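Local coordinates for pyoverdine synthetase F (Pseudomonas aeruginosa PAO1, PDB 6CUL), which has an alpha/beta fold built round a mixed, mostly parallel central sheet, at residues A[6-11]-A[56-61]; A[84-89]-A[98-103]. All blocks are in the same frame, centred on the assembly; numbering follows the deposited sequence.

Contact 1: A[6-11]-A[56-61]; sequences LAYIWS and VGVIYD
Ile9 and Ile59 lie side by side on one face of the sheet and point the same way. Ile9 CG1 meets Ile59 CB at 4.2 Å. On the opposite face, Val58 CG1 approaches the rings of both Tyr8 and Trp10. With chi1 69°, Trp10 CG lies between its backbone N and carbonyl carbon, at the edge of the Tyr8 ring. Tyr8 CE1 lies 3.8 Å above the Trp10 ring plane. The indole edge is turned to Ile59 O, and CD1 touches Tyr60 CB. The backbones pair as parallel strands. Tyr8 N bonds to Gly57 O at 2.9 Å, and Trp10 N bonds to Ile59 O at 3.1 Å. The return bond from Ile59 N to Tyr8 O is weak. Tyr8 OH bonds to Asp146, while the buried Trp10 NE1 has no partner in the model. Ser11 OG donates to Asp61 OD1 at 2.6 Å, on the syn side but 33° out of the carboxylate plane. Ser11 OG also bonds to Leu149 N after strand 142-145. The strand faces are largely apolar, and polar groups gather past the C-terminal ends. There Arg13 makes a salt bridge to Asp61 OD1 and Ser108 bonds OD2, so three partners probably fix the carboxylate.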
loop_
_atom_site.group_PDB
_atom_site.type_symbol
_atom_site.label_atom_id
_atom_site.label_comp_id
_atom_site.label_asym_id
_atom_site.label_seq_id
_atom_site.Cartn_x
_atom_site.Cartn_y
_atom_site.Cartn_z
ATOM N N LEU A 6 4.102 12.728 9.367
ATOM C CA LEU A 6 3.836 11.560 8.560
ATOM C C LEU A 6 3.931 11.702 7.063
ATOM O O LEU A 6 3.345 12.554 6.490
ATOM C CB LEU A 6 2.419 11.111 8.903
ATOM C CG LEU A 6 2.237 9.611 8.866
ATOM C CD1 LEU A 6 2.546 9.058 10.214
ATOM C CD2 LEU A 6 0.898 9.202 8.371
ATOM N N ALA A 7 4.630 10.758 6.471
ATOM C CA ALA A 7 4.948 10.704 5.036
ATOM C C ALA A 7 4.374 9.466 4.405
ATOM O O ALA A 7 4.441 8.435 4.950
ATOM C CB ALA A 7 6.425 10.771 4.801
ATOM N N TYR A 8 3.781 9.592 3.273
ATOM C CA TYR A 8 3.160 8.460 2.659
ATOM C C TYR A 8 3.778 8.088 1.285
ATOM O O TYR A 8 4.153 8.924 0.546
ATOM C CB TYR A 8 1.664 8.788 2.580
ATOM C CG TYR A 8 0.715 7.701 2.190
ATOM C CD1 TYR A 8 0.636 7.266 0.911
ATOM C CD2 TYR A 8 -0.131 7.167 3.095
ATOM C CE1 TYR A 8 -0.230 6.307 0.544
ATOM C CE2 TYR A 8 -1.011 6.209 2.738
ATOM C CZ TYR A 8 -1.062 5.772 1.446
ATOM O OH TYR A 8 -1.953 4.832 1.074
ATOM N N ILE A 9 3.946 6.816 1.031
ATOM C CA ILE A 9 4.516 6.354 -0.223
ATOM C C ILE A 9 3.738 5.246 -0.935
ATOM O O ILE A 9 3.440 4.272 -0.338
ATOM C CB ILE A 9 5.978 5.839 -0.059
ATOM C CG1 ILE A 9 6.824 6.784 0.752
ATOM C CG2 ILE A 9 6.617 5.610 -1.400
ATOM C CD1 ILE A 9 8.202 6.291 1.013
ATOM N N TRP A 10 3.440 5.418 -2.197
ATOM C CA TRP A 10 2.806 4.403 -2.958
ATOM C C TRP A 10 3.096 4.452 -4.487
ATOM O O TRP A 10 3.234 5.471 -5.061
ATOM C CB TRP A 10 1.344 4.442 -2.681
ATOM C CG TRP A 10 0.682 5.619 -3.198
ATOM C CD1 TRP A 10 1.242 6.764 -3.572
ATOM C CD2 TRP A 10 -0.708 5.784 -3.374
ATOM N NE1 TRP A 10 0.321 7.625 -3.974
ATOM C CE2 TRP A 10 -0.903 7.049 -3.857
ATOM C CE3 TRP A 10 -1.816 4.993 -3.112
ATOM C CZ2 TRP A 10 -2.104 7.509 -4.132
ATOM C CZ3 TRP A 10 -2.993 5.468 -3.377
ATOM C CH2 TRP A 10 -3.141 6.699 -3.877
ATOM N N SER A 11 3.156 3.331 -5.116
ATOM C CA SER A 11 3.375 3.319 -6.501
ATOM C C SER A 11 2.025 3.539 -7.111
ATOM O O SER A 11 1.238 2.684 -6.991
ATOM C CB SER A 11 3.827 1.936 -6.927
ATOM O OG SER A 11 5.121 1.637 -6.581
ATOM N N VAL A 56 2.634 14.829 5.624
ATOM C CA VAL A 56 3.457 15.845 5.013
ATOM C C VAL A 56 3.739 15.679 3.545
ATOM O O VAL A 56 3.691 16.617 2.840
ATOM C CB VAL A 56 4.708 16.151 5.848
ATOM C CG1 VAL A 56 4.299 16.678 7.183
ATOM C CG2 VAL A 56 5.591 14.946 5.983
ATOM N N GLY A 57 3.986 14.492 3.077
ATOM C CA GLY A 57 4.203 14.308 1.677
ATOM C C GLY A 57 3.600 13.046 1.161
ATOM O O GLY A 57 3.532 12.096 1.853
ATOM N N VAL A 58 3.175 13.046 -0.076
ATOM C CA VAL A 58 2.592 11.843 -0.647
ATOM C C VAL A 58 3.426 11.452 -1.866
ATOM O O VAL A 58 3.096 11.756 -2.968
ATOM C CB VAL A 58 1.092 12.006 -1.054
ATOM C CG1 VAL A 58 0.569 10.743 -1.678
ATOM C CG2 VAL A 58 0.214 12.371 0.122
ATOM N N ILE A 59 4.511 10.791 -1.605
ATOM C CA ILE A 59 5.438 10.330 -2.572
ATOM C C ILE A 59 4.963 9.136 -3.424
ATOM O O ILE A 59 4.281 8.305 -2.988
ATOM C CB ILE A 59 6.763 10.039 -1.848
ATOM C CG1 ILE A 59 7.150 11.211 -0.938
ATOM C CG2 ILE A 59 7.882 9.759 -2.819
ATOM C CD1 ILE A 59 8.002 10.890 0.223
ATOM N N TYR A 60 5.292 9.138 -4.676
ATOM C CA TYR A 60 4.934 8.073 -5.556
ATOM C C TYR A 60 6.162 7.824 -6.423
ATOM O O TYR A 60 6.827 8.721 -6.768
ATOM C CB TYR A 60 3.649 8.411 -6.303
ATOM C CG TYR A 60 3.828 9.250 -7.448
ATOM C CD1 TYR A 60 3.942 10.603 -7.362
ATOM C CD2 TYR A 60 3.934 8.684 -8.648
ATOM C CE1 TYR A 60 4.152 11.328 -8.496
ATOM C CE2 TYR A 60 4.130 9.391 -9.779
ATOM C CZ TYR A 60 4.227 10.694 -9.696
ATOM O OH TYR A 60 4.421 11.284 -10.860
ATOM N N ASP A 61 6.473 6.608 -6.738
ATOM C CA ASP A 61 7.629 6.359 -7.512
ATOM C C ASP A 61 7.535 6.164 -9.010
ATOM O O ASP A 61 8.526 5.970 -9.603
ATOM C CB ASP A 61 8.288 5.126 -6.972
ATOM C CG ASP A 61 7.728 3.898 -7.521
ATOM O OD1 ASP A 61 6.567 3.678 -7.439
ATOM O OD2 ASP A 61 8.460 3.135 -8.008
#

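Contact 2: A[84-89]-A[98-103]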
loop_
_atom_site.group_PDB
_atom_site.type_symbol
_atom_site.label_atom_id
_atom_site.label_comp_id
_atom_site.label_asym_id
_atom_site.label_seq_id
_atom_site.Cartn_x
_atom_site.Cartn_y
_atom_site.Cartn_z
ATOM N N GLN A 84 -12.008 13.571 -15.480
ATOM C CA GLN A 84 -11.636 12.191 -15.774
ATOM C C GLN A 84 -11.293 11.427 -14.492
ATOM O O GLN A 84 -11.337 11.995 -13.452
ATOM C CB GLN A 84 -10.506 12.155 -16.798
ATOM C CG GLN A 84 -10.707 13.120 -17.954
ATOM C CD GLN A 84 -11.648 12.619 -19.023
ATOM O OE1 GLN A 84 -11.273 11.903 -19.882
ATOM N NE2 GLN A 84 -12.842 13.079 -18.995
ATOM N N GLN A 85 -10.992 10.145 -14.588
ATOM C CA GLN A 85 -10.727 9.283 -13.442
ATOM C C GLN A 85 -9.506 9.709 -12.659
ATOM O O GLN A 85 -8.594 10.173 -13.228
ATOM C CB GLN A 85 -10.611 7.824 -13.941
ATOM C CG GLN A 85 -10.279 6.719 -12.967
ATOM C CD GLN A 85 -11.447 6.198 -12.147
ATOM O OE1 GLN A 85 -12.184 5.344 -12.558
ATOM N NE2 GLN A 85 -11.558 6.678 -10.959
ATOM N N TRP A 86 -9.536 9.588 -11.344
ATOM C CA TRP A 86 -8.402 9.877 -10.480
ATOM C C TRP A 86 -8.433 8.919 -9.309
ATOM O O TRP A 86 -9.432 8.401 -9.006
ATOM C CB TRP A 86 -8.381 11.346 -10.049
ATOM C CG TRP A 86 -7.101 11.845 -9.449
ATOM C CD1 TRP A 86 -6.984 12.438 -8.304
ATOM C CD2 TRP A 86 -5.773 11.703 -9.963
ATOM N NE1 TRP A 86 -5.709 12.721 -8.039
ATOM C CE2 TRP A 86 -4.928 12.269 -9.044
ATOM C CE3 TRP A 86 -5.226 11.175 -11.120
ATOM C CZ2 TRP A 86 -3.588 12.355 -9.237
ATOM C CZ3 TRP A 86 -3.909 11.251 -11.290
ATOM C CH2 TRP A 86 -3.107 11.839 -10.369
ATOM N N PHE A 87 -7.317 8.754 -8.641
ATOM C CA PHE A 87 -7.176 7.833 -7.493
ATOM C C PHE A 87 -8.041 8.060 -6.224
ATOM O O PHE A 87 -8.118 7.228 -5.401
ATOM C CB PHE A 87 -5.710 7.749 -7.093
ATOM C CG PHE A 87 -4.831 7.305 -8.170
ATOM C CD1 PHE A 87 -4.385 8.171 -9.097
ATOM C CD2 PHE A 87 -4.472 6.033 -8.268
ATOM C CE1 PHE A 87 -3.594 7.778 -10.116
ATOM C CE2 PHE A 87 -3.685 5.617 -9.272
ATOM C CZ PHE A 87 -3.247 6.493 -10.207
ATOM N N TYR A 88 -8.541 9.245 -6.136
ATOM C CA TYR A 88 -9.370 9.806 -5.135
ATOM C C TYR A 88 -10.006 11.045 -5.787
ATOM O O TYR A 88 -9.623 11.440 -6.844
ATOM C CB TYR A 88 -8.570 10.155 -3.859
ATOM C CG TYR A 88 -7.353 10.989 -4.079
ATOM C CD1 TYR A 88 -7.456 12.273 -4.448
ATOM C CD2 TYR A 88 -6.117 10.477 -3.951
ATOM C CE1 TYR A 88 -6.363 13.027 -4.666
ATOM C CE2 TYR A 88 -5.027 11.215 -4.167
ATOM C CZ TYR A 88 -5.165 12.501 -4.531
ATOM O OH TYR A 88 -4.085 13.276 -4.750
ATOM N N PRO A 89 -10.993 11.645 -5.161
ATOM C CA PRO A 89 -11.473 12.796 -5.890
ATOM C C PRO A 89 -10.425 13.865 -5.956
ATOM O O PRO A 89 -10.032 14.286 -4.938
ATOM C CB PRO A 89 -12.604 13.272 -5.044
ATOM C CG PRO A 89 -13.064 12.100 -4.344
ATOM C CD PRO A 89 -11.891 11.266 -4.091
ATOM N N THR A 98 -4.922 20.905 0.190
ATOM C CA THR A 98 -5.412 20.243 -0.991
ATOM C C THR A 98 -4.605 18.972 -1.066
ATOM O O THR A 98 -3.440 19.048 -1.014
ATOM C CB THR A 98 -5.129 21.111 -2.215
ATOM O OG1 THR A 98 -5.759 22.362 -2.077
ATOM C CG2 THR A 98 -5.603 20.508 -3.391
ATOM N N LEU A 99 -5.220 17.806 -1.176
ATOM C CA LEU A 99 -4.447 16.579 -1.173
ATOM C C LEU A 99 -3.498 16.436 -2.329
ATOM O O LEU A 99 -2.398 15.970 -2.137
ATOM C CB LEU A 99 -5.314 15.351 -1.050
ATOM C CG LEU A 99 -4.626 14.042 -1.207
ATOM C CD1 LEU A 99 -4.009 13.509 0.055
ATOM C CD2 LEU A 99 -5.628 13.060 -1.621
ATOM N N ASN A 100 -3.960 16.860 -3.491
ATOM C CA ASN A 100 -3.155 16.838 -4.726
ATOM C C ASN A 100 -1.883 17.665 -4.669
ATOM O O ASN A 100 -0.901 17.304 -5.223
ATOM C CB ASN A 100 -3.988 17.196 -5.912
ATOM C CG ASN A 100 -4.897 16.101 -6.285
ATOM O OD1 ASN A 100 -4.441 15.102 -6.732
ATOM N ND2 ASN A 100 -6.174 16.259 -6.054
ATOM N N ASP A 101 -1.911 18.718 -3.903
ATOM C CA ASP A 101 -0.774 19.494 -3.675
ATOM C C ASP A 101 0.296 18.707 -2.949
ATOM O O ASP A 101 1.347 19.149 -2.940
ATOM C CB ASP A 101 -1.133 20.758 -2.933
ATOM C CG ASP A 101 -2.172 21.599 -3.638
ATOM O OD1 ASP A 101 -2.550 21.404 -4.762
ATOM O OD2 ASP A 101 -2.650 22.478 -3.015
ATOM N N LEU A 102 0.027 17.611 -2.313
ATOM C CA LEU A 102 1.108 16.873 -1.672
ATOM C C LEU A 102 1.798 15.781 -2.471
ATOM O O LEU A 102 2.614 15.163 -1.946
ATOM C CB LEU A 102 0.656 16.278 -0.359
ATOM C CG LEU A 102 0.054 17.158 0.688
ATOM C CD1 LEU A 102 -0.721 16.333 1.667
ATOM C CD2 LEU A 102 1.122 17.942 1.366
ATOM N N LEU A 103 1.439 15.557 -3.693
ATOM C CA LEU A 103 2.071 14.549 -4.456
ATOM C C LEU A 103 3.541 14.853 -4.765
ATOM O O LEU A 103 3.842 15.964 -5.163
ATOM C CB LEU A 103 1.311 14.413 -5.745
ATOM C CG LEU A 103 -0.061 13.781 -5.645
ATOM C CD1 LEU A 103 -0.664 13.621 -7.004
ATOM C CD2 LEU A 103 0.057 12.466 -4.972
#
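The Trp86 indole meets Leu103 at its edge, with CZ2 3.9 Å from Leu103 CD1 and the methyl near the ring plane. One indole face is met by the next residue in the chain. Phe87 CD1 stands 3.7 Å above that plane, toward the rim, and Trp86 CZ3 lies at the edge of the Phe87 ring. Leu99 CD2 sits over one face of the Tyr88 ring, above its centre, but it is modelled too close for the exact spacing to be trusted. At the Tyr88 edge, Asn100 ND2 lies in the ring plane, 3.5 Å from CE1.

The polar centre is Asn100 OD1, which accepts two hydrogen bonds. Trp86 NE1 donates at 3.0 Å, in the carbonyl plane and on a lone pair, with a bent N-H...O angle of 138°. Tyr88 OH donates to Asn100 OD1 at 2.7 Å from above that plane, 69° out of it. Tyr88 and Asn100 reach toward each other tip to tip. With chi1 -74°, Asn100 CG lies beside its backbone N, and from there OD1 reaches both donors. Two donors from different directions restrict how the amide can turn. They hold 84-89 against the 3-10 turn near Asn100, two parts of one long connection.

Tyr80 meets the Trp86 ring obliquely, and Tyr76 stacks on Phe87. Helix 36-46 packs on Tyr88 through Glu38 and on Leu99 through Leu37 and Val41. Helix 12-17 touches Phe87 through Leu12 and Ala15. Leu103 begins strand 103-105 and rests on Val58 of strand 55-60.

The centres of contacts 1 and 2 are about 13 Å apart, and the two come in series along the chain. Contact 1 joins strands 6-9 and 55-60, which are neighbours in the main sheet. Contact 2 lies in the long connection after helix 67-72, and its second segment runs into strand 103-105. That outermost strand is parallel to strand 55-60 and lies beside it. The contacts also touch. Val58 N and Leu102 O, 2.9 Å apart, probably form a hydrogen bond, and Trp10 CH2 packs on Phe87 CB at 4.2 Å. Helices 12-17 and 36-46 touch both contacts. Contact 2 sits beside edge strand 103-105 and lies against the parallel strand pair of contact 1.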